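Local coordinates for protein SusD homolog (Bacteroides thetaiotaomicron VPI-5482, PDB 3FDH) that probably binds glycans at the outer membrane for uptake by this gut bacterium, as SusD-like proteins do, at residues Y51-D56 with Y61-E66; S257-G262 with Q312-Y317; A20-L25 with T181-L186; D27-T32 with A238-Y243. All coordinates share one frame; numbering follows the deposited sequence. Where two conformers were deposited one is given.

In the fold
Four contacts tie parts of this largely helical chain together, and they fall into two touching pairs. Interactions 1 and 2, with centres about 10 Å apart, share the small antiparallel sheet of strands 52-54 and 261-263; the first is buried and held by a carboxylate, the second lies at the surface and relies on a methyl contact and a bridging water. Interactions 3 and 4 both use helix 21-37, their centres again about 10 Å apart, and Phe185 touches Thr30 and Phe240 between them. Interaction 3 is partly buried and sets a glutamine against methylenes and an aromatic ring, whereas interaction 4 is buried and mainly apolar. Interactions 1 and 3 lie on opposite sides of the chain's centre.

Interaction 1. Residues Y51-D56 with Y61-E66; sequences YEVGVD and YAEVRE
Glu63 OE1 takes the backbone N-H of Gly54 in a short, nearly straight bond, 2.8 Å from Gly54 N to Glu63 OE1 with an angle of 167° at the hydrogen. The donor comes in from above the carboxylate plane, 43° out of it, and the same oxygen also has a hydrogen bond with Ser47 OG. The other oxygen, OE2, is held by Gly308 N and by a water that donates to it at 2.9 Å from Glu63 OE2. That water donates a second time, to Glu52 O, so the carboxylate meets the backbone of 52-54 twice, once directly and once through water. Glu63 swings its CG anti to the backbone N (chi1 -172°) and then bends at chi2, which brings the carboxylate up to Gly54 N. Val53 crosses it at about a right angle, with Val53 CG1 lying 3.6 Å from Glu63 CD. Such a buried acid, gripped by several donors, is probably kept in its charged form. Just beyond it, Arg65 closes the helix with a Schellman motif, and Ala62 O receives Arg65 N and Arg65 NH1 from opposite faces of its plane. The contact thus links strand 52-54 to the last turn of helix 57-63, with strand 261-263 paired to the former and helix 40-48 packed beside both segments.

Interaction 2. Residues S257-G262 with Q312-Y317; sequences SRAGFG and QSTSKY
No direct hydrogen bond crosses between Ala259 and Thr314 or between Gly262 and Tyr317; the polar link is a single water. It donates to Phe261 O and to Tyr317 O, at 2.7 Å from each of these carbonyl oxygens, and so bridges the two backbones. The rest is packing of small groups. Thr314 turns its methyl toward the end of helix 250-258, where CG2 comes 3.5 Å from Ala259 O and covers this buried carbonyl oxygen, which has no hydrogen-bond partner in the model; Thr314 CB sits 3.8 Å from Ala259 CB. With chi1 at 58°, Thr314 places OG1 between its backbone N and carbonyl carbon, leaving CG2 as the branch that meets Arg258 O and Ala259 O. Ala259 has positive phi, the first residue to leave the helix, and the chain then runs into strand 261-263, which pairs antiparallel with strand 52-54. On the loop side, Ser313 OG accepts from Ser315 N at 3.2 Å and from Lys316 N at 3.0 Å, forming an ST turn and an ST motif. Further along, Tyr317 CB approaches Gly262 CA at 4.3 Å, while the ring leads off and its hydroxyl bonds Asp311 N. Asp56 also touches Thr314.

Interaction 3. Residues A20-L25 with T181-L186; sequences ASRFIL and TEQDFL
The first turn of helix 21-37, with Ala20 at its N-cap position, meets the loop between helices 154-171 and 191-208 through Arg22, Phe23 and Gln183. Gln183 does most of the touching: its CB lies 3.2 Å from Arg22 O, a backbone atom, and CG follows at 3.3 Å from the same Arg22 O. Bent at chi2 (73°), the chain folds its amide against the aliphatic part of Arg22, a side chain modelled in two conformers; in the one described, Gln183 OE1 comes 3.3 Å from Arg22 CD. There OE1 is also near the guanidinium plane, at its edge, though no hydrogen bond is made; the amide and guanidinium planes are 64° apart. This Arg22 conformer runs extended from CG to NE, and its CG rests over the centre of one face of the Phe23 ring. The other end of the amide, Gln183 NE2, approaches Phe23 CE1 at 3.8 Å. Past this, Asp184 makes an Asx turn, its OD1 taking Leu186 N, while OD2 is held by Gly189 N and Trp194 NE1. With its oxygen turned to the Arg22 side, the Gln183 amide may be mildly favoured by that positive charge, while its NE2 end lies by the Phe23 ring.

Interaction 4. Residues D27-T32 with A238-Y243; sequences DVITST and AAFDIY
Helix 21-37 comes nearest strand 238-240 where Thr30 lies nearest Phe240, their CA atoms 7.7 Å apart; no hydrogen bond crosses, and the Phe240 ring fills most of the distance, reaching the helix backbone at Thr30 CA. Phe240 points its ring at the helix, with CG anti to the backbone N (chi1 -179°), and meets the surface formed by Ile29 and Thr30. Ile29 supplies its CG2 branch, 3.9 Å from Phe240 CD1, an apolar contact; this CG2 is anti to the backbone N of Ile29, while CG1 stands beside that N. Thr30 crosses the far end of the ring at a slant, with Thr30 OG1 3.9 Å from Phe240 CZ and Thr30 CA 3.9 Å from Phe240 CE1. The hydroxyl is satisfied by Ala26 O, a helix carbonyl one turn back, so its approach to the ring is packing only. The strand belongs to a two-stranded antiparallel sheet with 330-331, Phe240 pairing by backbone with Thr330, and the ring packs this sheet against helix 21-37, the first helix of the model. Tyr243 CZ lies at the edge of the Phe240 ring, in its plane, and Tyr243 OH bonds Thr330 OG1. Phe185 and Ala33 also touch Phe240.

Interaction 1. Residues Y51-D56 with Y61-E66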
loop_
_atom_site.group_PDB
_atom_site.type_symbol
_atom_site.label_atom_id
_atom_site.label_comp_id
_atom_site.label_asym_id
_atom_site.label_seq_id
_atom_site.Cartn_x
_atom_site.Cartn_y
_atom_site.Cartn_z
ATOM N N TYR A 51 -3.820 -8.320 -7.907
ATOM C CA TYR A 51 -3.651 -7.129 -8.787
ATOM C C TYR A 51 -2.751 -7.487 -9.986
ATOM O O TYR A 51 -2.808 -6.898 -11.098
ATOM C CB TYR A 51 -2.949 -6.037 -8.024
ATOM C CG TYR A 51 -3.825 -5.162 -7.166
ATOM C CD1 TYR A 51 -5.206 -5.030 -7.426
ATOM C CD2 TYR A 51 -3.266 -4.388 -6.139
ATOM C CE1 TYR A 51 -6.000 -4.166 -6.664
ATOM C CE2 TYR A 51 -4.040 -3.536 -5.382
ATOM C CZ TYR A 51 -5.387 -3.388 -5.654
ATOM O OH TYR A 51 -6.132 -2.529 -4.866
ATOM N N GLU A 52 -1.891 -8.453 -9.696
ATOM C CA GLU A 52 -0.904 -9.014 -10.617
ATOM C C GLU A 52 -0.710 -10.458 -10.360
ATOM O O GLU A 52 -1.045 -10.960 -9.277
ATOM C CB GLU A 52 0.465 -8.291 -10.520
ATOM C CG GLU A 52 0.435 -6.759 -10.673
ATOM C CD GLU A 52 0.048 -6.206 -12.023
ATOM O OE1 GLU A 52 0.074 -6.948 -13.031
ATOM O OE2 GLU A 52 -0.225 -4.973 -12.083
ATOM N N VAL A 53 -0.089 -11.095 -11.344
ATOM C CA VAL A 53 0.259 -12.514 -11.254
ATOM C C VAL A 53 1.758 -12.678 -11.274
ATOM O O VAL A 53 2.468 -12.121 -12.105
ATOM C CB VAL A 53 -0.392 -13.349 -12.395
ATOM C CG1 VAL A 53 -0.086 -14.831 -12.232
ATOM C CG2 VAL A 53 -1.910 -13.135 -12.411
ATOM N N GLY A 54 2.281 -13.399 -10.289
ATOM C CA GLY A 54 3.708 -13.702 -10.281
ATOM C C GLY A 54 3.945 -14.798 -11.306
ATOM O O GLY A 54 3.376 -15.883 -11.203
ATOM N N VAL A 55 4.815 -14.515 -12.269
ATOM C CA VAL A 55 5.018 -15.411 -13.437
ATOM C C VAL A 55 6.446 -15.981 -13.563
ATOM O O VAL A 55 6.705 -16.894 -14.337
ATOM C CB VAL A 55 4.568 -14.709 -14.784
ATOM C CG1 VAL A 55 3.011 -14.456 -14.813
ATOM C CG2 VAL A 55 5.381 -13.407 -15.059
ATOM N N ASP A 56 7.366 -15.432 -12.791
ATOM C CA ASP A 56 8.740 -15.915 -12.817
ATOM C C ASP A 56 9.449 -15.890 -11.461
ATOM O O ASP A 56 9.206 -15.032 -10.618
ATOM C CB ASP A 56 9.564 -15.106 -13.829
ATOM C CG ASP A 56 10.909 -15.753 -14.113
ATOM O OD1 ASP A 56 10.937 -16.886 -14.613
ATOM O OD2 ASP A 56 11.939 -15.126 -13.828
ATOM N N TYR A 61 6.751 -18.624 -7.428
ATOM C CA TYR A 61 6.605 -19.584 -6.290
ATOM C C TYR A 61 5.652 -19.049 -5.215
ATOM O O TYR A 61 4.956 -19.796 -4.504
ATOM C CB TYR A 61 7.960 -20.070 -5.748
ATOM C CG TYR A 61 8.631 -20.935 -6.823
ATOM C CD1 TYR A 61 8.098 -22.173 -7.160
ATOM C CD2 TYR A 61 9.705 -20.470 -7.546
ATOM C CE1 TYR A 61 8.649 -22.953 -8.184
ATOM C CE2 TYR A 61 10.265 -21.227 -8.574
ATOM C CZ TYR A 61 9.728 -22.462 -8.897
ATOM O OH TYR A 61 10.306 -23.201 -9.912
ATOM N N ALA A 62 5.581 -17.740 -5.151
ATOM C CA ALA A 62 4.622 -17.063 -4.256
ATOM C C ALA A 62 3.223 -17.252 -4.853
ATOM O O ALA A 62 2.256 -17.580 -4.175
ATOM C CB ALA A 62 4.950 -15.557 -4.083
ATOM N N GLU A 63 3.127 -17.059 -6.161
ATOM C CA GLU A 63 1.860 -17.188 -6.846
ATOM C C GLU A 63 1.208 -18.571 -6.700
ATOM O O GLU A 63 -0.005 -18.699 -6.516
ATOM C CB GLU A 63 2.071 -16.859 -8.335
ATOM C CG GLU A 63 0.752 -16.778 -9.165
ATOM C CD GLU A 63 -0.160 -15.617 -8.761
ATOM O OE1 GLU A 63 0.349 -14.489 -8.504
ATOM O OE2 GLU A 63 -1.399 -15.827 -8.778
ATOM N N VAL A 64 2.027 -19.610 -6.785
ATOM C CA VAL A 64 1.533 -20.988 -6.759
ATOM C C VAL A 64 1.585 -21.518 -5.357
ATOM O O VAL A 64 1.291 -22.647 -5.072
ATOM C CB VAL A 64 2.254 -21.907 -7.762
ATOM C CG1 VAL A 64 1.967 -21.429 -9.203
ATOM C CG2 VAL A 64 3.791 -22.076 -7.429
ATOM N N ARG A 65 2.010 -20.643 -4.479
ATOM C CA ARG A 65 2.111 -20.930 -3.037
ATOM C C ARG A 65 2.979 -22.102 -2.718
ATOM O O ARG A 65 2.595 -22.957 -1.908
ATOM C CB ARG A 65 0.735 -21.172 -2.436
ATOM C CG ARG A 65 -0.258 -20.084 -2.664
ATOM C CD ARG A 65 0.105 -18.756 -2.040
ATOM N NE ARG A 65 -1.091 -17.951 -2.122
ATOM C CZ ARG A 65 -1.326 -16.992 -3.004
ATOM N NH1 ARG A 65 -0.385 -16.557 -3.835
ATOM N NH2 ARG A 65 -2.502 -16.413 -2.991
ATOM N N GLU A 66 4.143 -22.172 -3.352
ATOM C CA GLU A 66 5.093 -23.241 -3.050
ATOM C C GLU A 66 6.289 -22.717 -2.250
ATOM O O GLU A 66 7.229 -22.151 -2.799
ATOM C CB GLU A 66 5.482 -23.987 -4.340
ATOM C CG GLU A 66 4.201 -24.505 -5.074
ATOM C CD GLU A 66 4.406 -25.138 -6.475
ATOM O OE1 GLU A 66 5.551 -25.214 -6.979
ATOM O OE2 GLU A 66 3.371 -25.562 -7.072
HETATM O O HOH W 1 -2.652 -13.216 -9.004
#

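Interaction 2. Residues S257-G262 with Q312-Y317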
loop_
_atom_site.group_PDB
_atom_site.type_symbol
_atom_site.label_atom_id
_atom_site.label_comp_id
_atom_site.label_asym_id
_atom_site.label_seq_id
_atom_site.Cartn_x
_atom_site.Cartn_y
_atom_site.Cartn_z
ATOM N N SER A 257 13.703 -5.228 -13.359
ATOM C CA SER A 257 14.754 -6.143 -12.880
ATOM C C SER A 257 14.430 -7.622 -12.997
ATOM O O SER A 257 15.336 -8.440 -13.176
ATOM C CB SER A 257 15.075 -5.889 -11.406
ATOM O OG SER A 257 15.764 -4.652 -11.282
ATOM N N ARG A 258 13.149 -7.941 -12.886
ATOM C CA ARG A 258 12.676 -9.328 -12.811
ATOM C C ARG A 258 11.659 -9.770 -13.839
ATOM O O ARG A 258 11.461 -10.967 -14.035
ATOM C CB ARG A 258 12.081 -9.580 -11.417
ATOM C CG ARG A 258 13.025 -9.230 -10.309
ATOM C CD ARG A 258 14.198 -10.164 -10.356
ATOM N NE ARG A 258 15.389 -9.547 -9.790
ATOM C CZ ARG A 258 16.623 -9.915 -10.120
ATOM N NH1 ARG A 258 16.815 -10.905 -11.023
ATOM N NH2 ARG A 258 17.654 -9.296 -9.559
ATOM N N ALA A 259 11.033 -8.820 -14.504
ATOM C CA ALA A 259 9.996 -9.103 -15.494
ATOM C C ALA A 259 9.054 -10.163 -14.923
ATOM O O ALA A 259 8.595 -11.053 -15.617
ATOM C CB ALA A 259 10.624 -9.581 -16.817
ATOM N N GLY A 260 8.715 -10.012 -13.653
ATOM C CA GLY A 260 8.023 -11.069 -12.917
ATOM C C GLY A 260 6.544 -11.049 -12.696
ATOM O O GLY A 260 6.012 -11.895 -11.985
ATOM N N PHE A 261 5.898 -10.085 -13.313
ATOM C CA PHE A 261 4.435 -9.925 -13.269
ATOM C C PHE A 261 3.782 -10.146 -14.630
ATOM O O PHE A 261 4.326 -9.829 -15.672
ATOM C CB PHE A 261 4.017 -8.506 -12.888
ATOM C CG PHE A 261 4.262 -8.116 -11.452
ATOM C CD1 PHE A 261 3.927 -8.937 -10.408
ATOM C CD2 PHE A 261 4.740 -6.854 -11.174
ATOM C CE1 PHE A 261 4.115 -8.515 -9.114
ATOM C CE2 PHE A 261 4.909 -6.424 -9.891
ATOM C CZ PHE A 261 4.597 -7.246 -8.865
ATOM N N GLY A 262 2.590 -10.704 -14.546
ATOM C CA GLY A 262 1.680 -10.941 -15.652
ATOM C C GLY A 262 0.304 -10.367 -15.308
ATOM O O GLY A 262 -0.076 -10.235 -14.156
ATOM N N GLN A 312 5.555 -20.752 -15.889
ATOM C CA GLN A 312 6.627 -19.868 -15.468
ATOM C C GLN A 312 7.357 -19.314 -16.698
ATOM O O GLN A 312 7.908 -20.058 -17.524
ATOM C CB GLN A 312 7.545 -20.618 -14.520
ATOM C CG GLN A 312 8.484 -19.693 -13.814
ATOM C CD GLN A 312 9.381 -20.416 -12.853
ATOM O OE1 GLN A 312 10.196 -19.783 -12.169
ATOM N NE2 GLN A 312 9.256 -21.747 -12.795
ATOM N N SER A 313 7.321 -18.001 -16.852
ATOM C CA SER A 313 7.864 -17.361 -18.031
ATOM C C SER A 313 7.825 -15.844 -17.889
ATOM O O SER A 313 6.877 -15.286 -17.326
ATOM C CB SER A 313 7.004 -17.762 -19.233
ATOM O OG SER A 313 7.364 -17.075 -20.429
ATOM N N THR A 314 8.840 -15.184 -18.431
ATOM C CA THR A 314 8.915 -13.737 -18.345
ATOM C C THR A 314 8.493 -13.119 -19.663
ATOM O O THR A 314 8.493 -11.903 -19.821
ATOM C CB THR A 314 10.327 -13.223 -17.988
ATOM O OG1 THR A 314 11.266 -13.695 -18.962
ATOM C CG2 THR A 314 10.744 -13.687 -16.573
ATOM N N SER A 315 8.122 -13.978 -20.599
ATOM C CA SER A 315 7.745 -13.530 -21.935
ATOM C C SER A 315 6.351 -13.921 -22.425
ATOM O O SER A 315 5.800 -13.276 -23.309
ATOM C CB SER A 315 8.766 -14.038 -22.960
ATOM O OG SER A 315 8.901 -15.442 -22.941
ATOM N N LYS A 316 5.757 -14.936 -21.835
ATOM C CA LYS A 316 4.462 -15.429 -22.328
ATOM C C LYS A 316 3.238 -14.521 -22.165
ATOM O O LYS A 316 2.383 -14.362 -23.061
ATOM C CB LYS A 316 4.145 -16.757 -21.676
ATOM C CG LYS A 316 2.841 -17.379 -22.136
ATOM C CD LYS A 316 2.554 -18.643 -21.363
ATOM C CE LYS A 316 1.234 -19.288 -21.773
ATOM N NZ LYS A 316 1.182 -19.619 -23.232
ATOM N N TYR A 317 3.132 -13.970 -20.982
ATOM C CA TYR A 317 1.941 -13.206 -20.580
ATOM C C TYR A 317 2.055 -11.709 -20.723
ATOM O O TYR A 317 3.108 -11.096 -20.552
ATOM C CB TYR A 317 1.573 -13.529 -19.119
ATOM C CG TYR A 317 1.333 -15.002 -18.858
ATOM C CD1 TYR A 317 0.147 -15.613 -19.284
ATOM C CD2 TYR A 317 2.304 -15.806 -18.233
ATOM C CE1 TYR A 317 -0.073 -16.948 -19.083
ATOM C CE2 TYR A 317 2.080 -17.167 -18.034
ATOM C CZ TYR A 317 0.884 -17.728 -18.456
ATOM O OH TYR A 317 0.644 -19.082 -18.287
HETATM O O HOH W 2 4.295 -11.110 -18.104
#

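Interaction 3. Residues A20-L25 with T181-L186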
loop_
_atom_site.group_PDB
_atom_site.type_symbol
_atom_site.label_atom_id
_atom_site.label_comp_id
_atom_site.label_asym_id
_atom_site.label_seq_id
_atom_site.Cartn_x
_atom_site.Cartn_y
_atom_site.Cartn_z
ATOM N N ALA A 20 23.200 15.366 11.249
ATOM C CA ALA A 20 22.025 16.222 11.510
ATOM C C ALA A 20 20.741 15.492 11.127
ATOM O O ALA A 20 20.659 14.819 10.096
ATOM C CB ALA A 20 22.131 17.576 10.775
ATOM N N SER A 21 19.737 15.636 11.980
ATOM C CA SER A 21 18.469 14.907 11.805
ATOM C C SER A 21 17.855 15.052 10.439
ATOM O O SER A 21 17.266 14.122 9.924
ATOM C CB SER A 21 17.429 15.326 12.843
ATOM O OG SER A 21 17.776 14.855 14.126
ATOM N N ARG A 22 17.989 16.225 9.848
ATOM C CA ARG A 22 17.384 16.463 8.535
ATOM C C ARG A 22 17.930 15.506 7.482
ATOM O O ARG A 22 17.190 15.004 6.637
ATOM C CB ARG A 22 17.519 17.922 8.095
ATOM C CG ARG A 22 18.917 18.438 7.888
ATOM C CD ARG A 22 18.868 19.929 7.740
ATOM N NE ARG A 22 20.162 20.517 7.435
ATOM C CZ ARG A 22 21.053 20.910 8.344
ATOM N NH1 ARG A 22 20.826 20.777 9.654
ATOM N NH2 ARG A 22 22.190 21.443 7.924
ATOM N N PHE A 23 19.213 15.217 7.574
ATOM C CA PHE A 23 19.844 14.318 6.604
ATOM C C PHE A 23 19.367 12.879 6.823
ATOM O O PHE A 23 19.214 12.072 5.883
ATOM C CB PHE A 23 21.369 14.443 6.662
ATOM C CG PHE A 23 21.857 15.843 6.362
ATOM C CD1 PHE A 23 21.459 16.480 5.201
ATOM C CD2 PHE A 23 22.674 16.535 7.261
ATOM C CE1 PHE A 23 21.896 17.783 4.932
ATOM C CE2 PHE A 23 23.105 17.806 6.982
ATOM C CZ PHE A 23 22.713 18.431 5.832
ATOM N N ILE A 24 19.100 12.562 8.075
ATOM C CA ILE A 24 18.617 11.222 8.392
ATOM C C ILE A 24 17.192 11.110 7.838
ATOM O O ILE A 24 16.794 10.089 7.261
ATOM C CB ILE A 24 18.620 10.916 9.911
ATOM C CG1 ILE A 24 20.017 11.114 10.518
ATOM C CG2 ILE A 24 18.144 9.477 10.155
ATOM C CD1 ILE A 24 20.052 11.033 12.047
ATOM N N LEU A 25 16.441 12.192 7.982
ATOM C CA LEU A 25 15.037 12.180 7.559
ATOM C C LEU A 25 14.940 11.949 6.068
ATOM O O LEU A 25 14.022 11.299 5.574
ATOM C CB LEU A 25 14.334 13.490 7.926
ATOM C CG LEU A 25 12.842 13.572 7.662
ATOM C CD1 LEU A 25 12.122 12.538 8.618
ATOM C CD2 LEU A 25 12.316 15.009 7.792
ATOM N N THR A 181 13.582 21.739 4.545
ATOM C CA THR A 181 12.920 21.783 3.245
ATOM C C THR A 181 13.473 20.842 2.187
ATOM O O THR A 181 12.737 20.078 1.584
ATOM C CB THR A 181 12.881 23.212 2.642
ATOM O OG1 THR A 181 12.130 24.065 3.509
ATOM C CG2 THR A 181 12.203 23.201 1.280
ATOM N N GLU A 182 14.773 20.918 1.955
ATOM C CA GLU A 182 15.384 20.165 0.841
ATOM C C GLU A 182 15.512 18.676 1.128
ATOM O O GLU A 182 15.670 17.859 0.209
ATOM C CB GLU A 182 16.740 20.782 0.455
ATOM C CG GLU A 182 16.628 22.240 -0.052
ATOM C CD GLU A 182 15.729 22.408 -1.286
ATOM O OE1 GLU A 182 15.568 21.436 -2.068
ATOM O OE2 GLU A 182 15.205 23.539 -1.485
ATOM N N GLN A 183 15.370 18.331 2.404
ATOM C CA GLN A 183 15.475 16.932 2.861
ATOM C C GLN A 183 14.110 16.263 2.973
ATOM O O GLN A 183 13.983 15.043 2.991
ATOM C CB GLN A 183 16.192 16.853 4.205
ATOM C CG GLN A 183 17.701 17.118 4.141
ATOM C CD GLN A 183 18.036 18.545 3.910
ATOM O OE1 GLN A 183 17.635 19.407 4.688
ATOM N NE2 GLN A 183 18.825 18.820 2.857
ATOM N N ASP A 184 13.078 17.083 3.044
ATOM C CA ASP A 184 11.687 16.595 3.139
ATOM C C ASP A 184 11.163 16.307 1.730
ATOM O O ASP A 184 10.596 17.175 1.052
ATOM C CB ASP A 184 10.793 17.621 3.838
ATOM C CG ASP A 184 9.342 17.194 3.860
ATOM O OD1 ASP A 184 9.075 16.020 3.461
ATOM O OD2 ASP A 184 8.476 18.017 4.240
ATOM N N PHE A 185 11.439 15.104 1.286
ATOM C CA PHE A 185 11.061 14.642 -0.050
ATOM C C PHE A 185 9.562 14.374 -0.175
ATOM O O PHE A 185 9.054 14.076 -1.254
ATOM C CB PHE A 185 11.829 13.372 -0.453
ATOM C CG PHE A 185 13.312 13.553 -0.518
ATOM C CD1 PHE A 185 13.853 14.634 -1.198
ATOM C CD2 PHE A 185 14.159 12.623 0.064
ATOM C CE1 PHE A 185 15.226 14.789 -1.254
ATOM C CE2 PHE A 185 15.510 12.768 -0.003
ATOM C CZ PHE A 185 16.056 13.846 -0.658
ATOM N N LEU A 186 8.846 14.510 0.926
ATOM C CA LEU A 186 7.419 14.276 0.891
ATOM C C LEU A 186 6.706 15.598 0.679
ATOM O O LEU A 186 5.957 15.761 -0.283
ATOM C CB LEU A 186 6.965 13.590 2.171
ATOM C CG LEU A 186 5.843 12.601 2.031
ATOM C CD1 LEU A 186 6.286 11.452 1.059
ATOM C CD2 LEU A 186 5.505 12.071 3.423
#

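Interaction 4. Residues D27-T32 with A238-Y243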
loop_
_atom_site.group_PDB
_atom_site.type_symbol
_atom_site.label_atom_id
_atom_site.label_comp_id
_atom_site.label_asym_id
_atom_site.label_seq_id
_atom_site.Cartn_x
_atom_site.Cartn_y
_atom_site.Cartn_z
ATOM N N ASP A 27 16.722 10.200 4.286
ATOM C CA ASP A 27 16.922 8.763 4.078
ATOM C C ASP A 27 15.720 7.959 4.533
ATOM O O ASP A 27 15.321 6.988 3.898
ATOM C CB ASP A 27 18.142 8.268 4.851
ATOM C CG ASP A 27 18.514 6.855 4.487
ATOM O OD1 ASP A 27 19.208 6.647 3.460
ATOM O OD2 ASP A 27 18.146 5.946 5.255
ATOM N N VAL A 28 15.139 8.375 5.649
ATOM C CA VAL A 28 13.990 7.673 6.239
ATOM C C VAL A 28 12.801 7.758 5.280
ATOM O O VAL A 28 12.101 6.788 5.025
ATOM C CB VAL A 28 13.661 8.238 7.684
ATOM C CG1 VAL A 28 12.256 7.893 8.154
ATOM C CG2 VAL A 28 14.748 7.795 8.717
ATOM N N ILE A 29 12.606 8.929 4.697
ATOM C CA ILE A 29 11.472 9.110 3.793
ATOM C C ILE A 29 11.686 8.270 2.533
ATOM O O ILE A 29 10.774 7.568 2.028
ATOM C CB ILE A 29 11.283 10.578 3.439
ATOM C CG1 ILE A 29 10.899 11.373 4.696
ATOM C CG2 ILE A 29 10.228 10.776 2.349
ATOM C CD1 ILE A 29 10.891 12.892 4.456
ATOM N N THR A 30 12.909 8.320 2.045
ATOM C CA THR A 30 13.271 7.602 0.821
ATOM C C THR A 30 13.084 6.103 1.012
ATOM O O THR A 30 12.459 5.393 0.206
ATOM C CB THR A 30 14.718 7.863 0.445
ATOM O OG1 THR A 30 14.896 9.260 0.143
ATOM C CG2 THR A 30 15.099 7.039 -0.771
ATOM N N SER A 31 13.638 5.631 2.103
ATOM C CA SER A 31 13.565 4.199 2.412
ATOM C C SER A 31 12.150 3.721 2.713
ATOM O O SER A 31 11.767 2.604 2.303
ATOM C CB SER A 31 14.540 3.810 3.532
ATOM O OG SER A 31 14.147 4.325 4.783
ATOM N N THR A 32 11.375 4.561 3.386
ATOM C CA THR A 32 9.988 4.215 3.729
ATOM C C THR A 32 9.138 4.062 2.469
ATOM O O THR A 32 8.326 3.137 2.355
ATOM C CB THR A 32 9.369 5.173 4.767
ATOM O OG1 THR A 32 10.161 5.111 5.965
ATOM C CG2 THR A 32 7.952 4.748 5.094
ATOM N N ALA A 238 0.131 12.213 0.376
ATOM C CA ALA A 238 1.513 11.873 0.751
ATOM C C ALA A 238 2.175 11.054 -0.344
ATOM O O ALA A 238 2.053 9.836 -0.400
ATOM C CB ALA A 238 1.535 11.152 2.039
ATOM N N ALA A 239 2.839 11.798 -1.217
ATOM C CA ALA A 239 3.477 11.247 -2.393
ATOM C C ALA A 239 4.953 11.529 -2.397
ATOM O O ALA A 239 5.390 12.641 -2.229
ATOM C CB ALA A 239 2.851 11.838 -3.647
ATOM N N PHE A 240 5.696 10.470 -2.627
ATOM C CA PHE A 240 7.143 10.537 -2.791
ATOM C C PHE A 240 7.251 10.607 -4.287
ATOM O O PHE A 240 7.104 9.583 -4.976
ATOM C CB PHE A 240 7.786 9.278 -2.240
ATOM C CG PHE A 240 9.269 9.260 -2.334
ATOM C CD1 PHE A 240 10.035 10.033 -1.489
ATOM C CD2 PHE A 240 9.911 8.419 -3.231
ATOM C CE1 PHE A 240 11.410 10.017 -1.551
ATOM C CE2 PHE A 240 11.303 8.392 -3.300
ATOM C CZ PHE A 240 12.055 9.217 -2.461
ATOM N N ASP A 241 7.504 11.822 -4.776
ATOM C CA ASP A 241 7.426 12.105 -6.182
ATOM C C ASP A 241 8.725 12.697 -6.701
ATOM O O ASP A 241 8.721 13.761 -7.283
ATOM C CB ASP A 241 6.268 13.087 -6.350
ATOM C CG ASP A 241 5.742 13.184 -7.784
ATOM O OD1 ASP A 241 6.125 12.399 -8.680
ATOM O OD2 ASP A 241 4.890 14.066 -8.004
ATOM N N ILE A 242 9.828 12.004 -6.466
ATOM C CA ILE A 242 11.132 12.519 -6.877
ATOM C C ILE A 242 11.781 11.614 -7.916
ATOM O O ILE A 242 12.963 11.739 -8.226
ATOM C CB ILE A 242 12.095 12.752 -5.652
ATOM C CG1 ILE A 242 12.601 11.423 -5.069
ATOM C CG2 ILE A 242 11.395 13.594 -4.581
ATOM C CD1 ILE A 242 13.634 11.565 -3.927
ATOM N N TYR A 243 10.988 10.722 -8.479
ATOM C CA TYR A 243 11.538 9.798 -9.487
ATOM C C TYR A 243 11.890 10.501 -10.792
ATOM O O TYR A 243 11.260 11.494 -11.192
ATOM C CB TYR A 243 10.600 8.610 -9.751
ATOM C CG TYR A 243 10.316 7.832 -8.505
ATOM C CD1 TYR A 243 11.354 7.380 -7.701
ATOM C CD2 TYR A 243 9.015 7.535 -8.131
ATOM C CE1 TYR A 243 11.101 6.657 -6.537
ATOM C CE2 TYR A 243 8.739 6.810 -6.984
ATOM C CZ TYR A 243 9.787 6.382 -6.183
ATOM O OH TYR A 243 9.534 5.651 -5.047
#